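Long-range contact in delta toxin (Clostridium perfringens, PDB 2YGT), which is a haemolytic beta-pore-forming toxin thought to damage host cells by opening pores in their membranes: residues R30-T35 and F52-F57. Numbering follows the deposited sequence.
Sequences RKYSST and FVDDKF. With ZN (zinc ion), chain B.
The ring of Y32 brings CE2 to 3.3 Å from OD2 of D54, an oblique approach, the side chains crossing at about a right angle with ring and carboxylate planes 66° apart. F52 O lies at the edge of the same ring, near its plane, and aromatic Y32 can also stack with H286. The F52 ring, large and apolar for a buried place, meets Y32 O at its edge, in plane, and its CE1 comes 4.2 Å from CB of small S34, whose OG is hydrogen-bonded to I288 N. Strands 27-39 and 45-54 form a beta hairpin within an antiparallel sheet, hydrogen-bonded pairs R30–D54 and Y32–F52 flanking the non-hydrogen-bonded pair K31–V53. The hydrogen bond Y32 N to F52 O (2.8 Å) is nearly straight, whereas F52 N to Y32 O is more bent, 144° at the hydrogen. Beta-branched V53 suits an extended backbone and, with K31, points to the sheet face opposite Y32, F52 and D54; K31 and R30 lead their charged ends away. D54, short and anionic, suits a metal ligand: OD1 lies 2.2 Å from the zinc ion, which H286 also binds, and OD2 farther, at 2.8 Å. Hydrogen bonds R30 N–D54 O (3.0 Å) and D54 N–R30 O (2.7 Å) tie its backbone.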
loop_
_atom_site.group_PDB
_atom_site.type_symbol
_atom_site.label_atom_id
_atom_site.label_comp_id
_atom_site.label_asym_id
_atom_site.label_seq_id
_atom_site.Cartn_x
_atom_site.Cartn_y
_atom_site.Cartn_z
ATOM N N ARG A 30 10.724 -14.000 22.007
ATOM C CA ARG A 30 10.220 -12.679 22.365
ATOM C C ARG A 30 9.989 -11.808 21.136
ATOM O O ARG A 30 10.673 -11.952 20.124
ATOM C CB ARG A 30 11.175 -11.989 23.341
ATOM C CG ARG A 30 11.502 -12.835 24.560
ATOM C CD ARG A 30 11.964 -11.989 25.733
ATOM N NE ARG A 30 11.964 -12.758 26.975
ATOM C CZ ARG A 30 12.042 -12.222 28.189
ATOM N NH1 ARG A 30 12.125 -10.907 28.334
ATOM N NH2 ARG A 30 12.033 -13.002 29.262
ATOM N N LYS A 31 9.016 -10.908 21.233
ATOM C CA LYS A 31 8.696 -10.000 20.138
ATOM C C LYS A 31 8.674 -8.554 20.619
ATOM O O LYS A 31 7.938 -8.213 21.545
ATOM C CB LYS A 31 7.345 -10.359 19.517
ATOM C CG LYS A 31 6.961 -9.476 18.341
ATOM C CD LYS A 31 5.544 -9.751 17.869
ATOM C CE LYS A 31 4.517 -9.155 18.816
ATOM N NZ LYS A 31 3.137 -9.293 18.284
ATOM N N TYR A 32 9.487 -7.713 19.989
ATOM C CA TYR A 32 9.563 -6.302 20.348
ATOM C C TYR A 32 8.941 -5.441 19.258
ATOM O O TYR A 32 9.278 -5.577 18.083
ATOM C CB TYR A 32 11.018 -5.884 20.580
ATOM C CG TYR A 32 11.716 -6.690 21.651
ATOM C CD1 TYR A 32 11.671 -6.299 22.983
ATOM C CD2 TYR A 32 12.414 -7.847 21.330
ATOM C CE1 TYR A 32 12.308 -7.037 23.969
ATOM C CE2 TYR A 32 13.054 -8.592 22.306
ATOM C CZ TYR A 32 12.997 -8.183 23.625
ATOM O OH TYR A 32 13.631 -8.925 24.595
ATOM N N SER A 33 8.032 -4.556 19.656
ATOM C CA SER A 33 7.349 -3.677 18.714
ATOM C C SER A 33 7.942 -2.269 18.666
ATOM O O SER A 33 8.357 -1.718 19.687
ATOM C CB SER A 33 5.855 -3.604 19.038
ATOM O OG SER A 33 5.219 -4.845 18.768
ATOM N N SER A 34 7.976 -1.690 17.472
ATOM C CA SER A 34 8.429 -0.316 17.305
ATOM C C SER A 34 7.612 0.370 16.214
ATOM O O SER A 34 7.397 -0.193 15.140
ATOM C CB SER A 34 9.923 -0.281 16.972
ATOM O OG SER A 34 10.422 1.040 16.996
ATOM N N THR A 35 7.147 1.582 16.499
ATOM C CA THR A 35 6.329 2.330 15.551
ATOM C C THR A 35 6.871 3.731 15.295
ATOM O O THR A 35 7.186 4.470 16.228
ATOM C CB THR A 35 4.870 2.460 16.029
ATOM O OG1 THR A 35 4.258 1.168 16.063
ATOM C CG2 THR A 35 4.082 3.348 15.086
ATOM N N PHE A 52 10.279 -6.848 15.895
ATOM C CA PHE A 52 11.545 -7.558 16.012
ATOM C C PHE A 52 11.337 -8.863 16.769
ATOM O O PHE A 52 10.925 -8.861 17.930
ATOM C CB PHE A 52 12.584 -6.702 16.747
ATOM C CG PHE A 52 12.974 -5.446 16.016
ATOM C CD1 PHE A 52 12.237 -4.283 16.169
ATOM C CD2 PHE A 52 14.087 -5.424 15.189
ATOM C CE1 PHE A 52 12.592 -3.125 15.502
ATOM C CE2 PHE A 52 14.449 -4.268 14.521
ATOM C CZ PHE A 52 13.699 -3.116 14.675
ATOM N N VAL A 53 11.617 -9.981 16.114
ATOM C CA VAL A 53 11.490 -11.271 16.771
ATOM C C VAL A 53 12.840 -11.743 17.291
ATOM O O VAL A 53 13.820 -11.772 16.549
ATOM C CB VAL A 53 10.914 -12.340 15.831
ATOM C CG1 VAL A 53 10.827 -13.676 16.550
ATOM C CG2 VAL A 53 9.548 -11.915 15.309
ATOM N N ASP A 54 12.884 -12.095 18.573
ATOM C CA ASP A 54 14.062 -12.721 19.164
ATOM C C ASP A 54 13.811 -14.206 19.383
ATOM O O ASP A 54 13.069 -14.602 20.284
ATOM C CB ASP A 54 14.468 -12.026 20.466
ATOM C CG ASP A 54 15.260 -10.763 20.218
ATOM O OD1 ASP A 54 15.385 -10.385 19.037
ATOM O OD2 ASP A 54 15.756 -10.153 21.190
ATOM N N ASP A 55 14.435 -15.018 18.541
ATOM C CA ASP A 55 14.199 -16.451 18.519
ATOM C C ASP A 55 15.539 -17.176 18.506
ATOM O O ASP A 55 16.161 -17.332 17.457
ATOM C CB ASP A 55 13.374 -16.814 17.280
ATOM C CG ASP A 55 13.116 -18.299 17.160
ATOM O OD1 ASP A 55 13.600 -19.060 18.022
ATOM O OD2 ASP A 55 12.427 -18.708 16.201
ATOM N N LYS A 56 15.981 -17.608 19.684
ATOM C CA LYS A 56 17.286 -18.250 19.837
ATOM C C LYS A 56 17.383 -19.568 19.079
ATOM O O LYS A 56 18.479 -20.082 18.854
ATOM C CB LYS A 56 17.596 -18.487 21.317
ATOM C CG LYS A 56 17.852 -17.217 22.110
ATOM C CD LYS A 56 17.824 -17.495 23.603
ATOM C CE LYS A 56 18.100 -16.238 24.403
ATOM N NZ LYS A 56 17.904 -16.462 25.861
ATOM N N PHE A 57 16.233 -20.110 18.691
ATOM C CA PHE A 57 16.184 -21.396 18.002
ATOM C C PHE A 57 16.222 -21.223 16.486
ATOM O O PHE A 57 16.261 -22.198 15.736
ATOM C CB PHE A 57 14.946 -22.180 18.438
ATOM C CG PHE A 57 14.756 -22.222 19.927
ATOM C CD1 PHE A 57 15.438 -23.147 20.701
ATOM C CD2 PHE A 57 13.911 -21.323 20.557
ATOM C CE1 PHE A 57 15.273 -23.184 22.074
ATOM C CE2 PHE A 57 13.741 -21.353 21.929
ATOM C CZ PHE A 57 14.422 -22.284 22.689
HETATM ZN ZN ZN B . 16.697 -8.586 19.123
#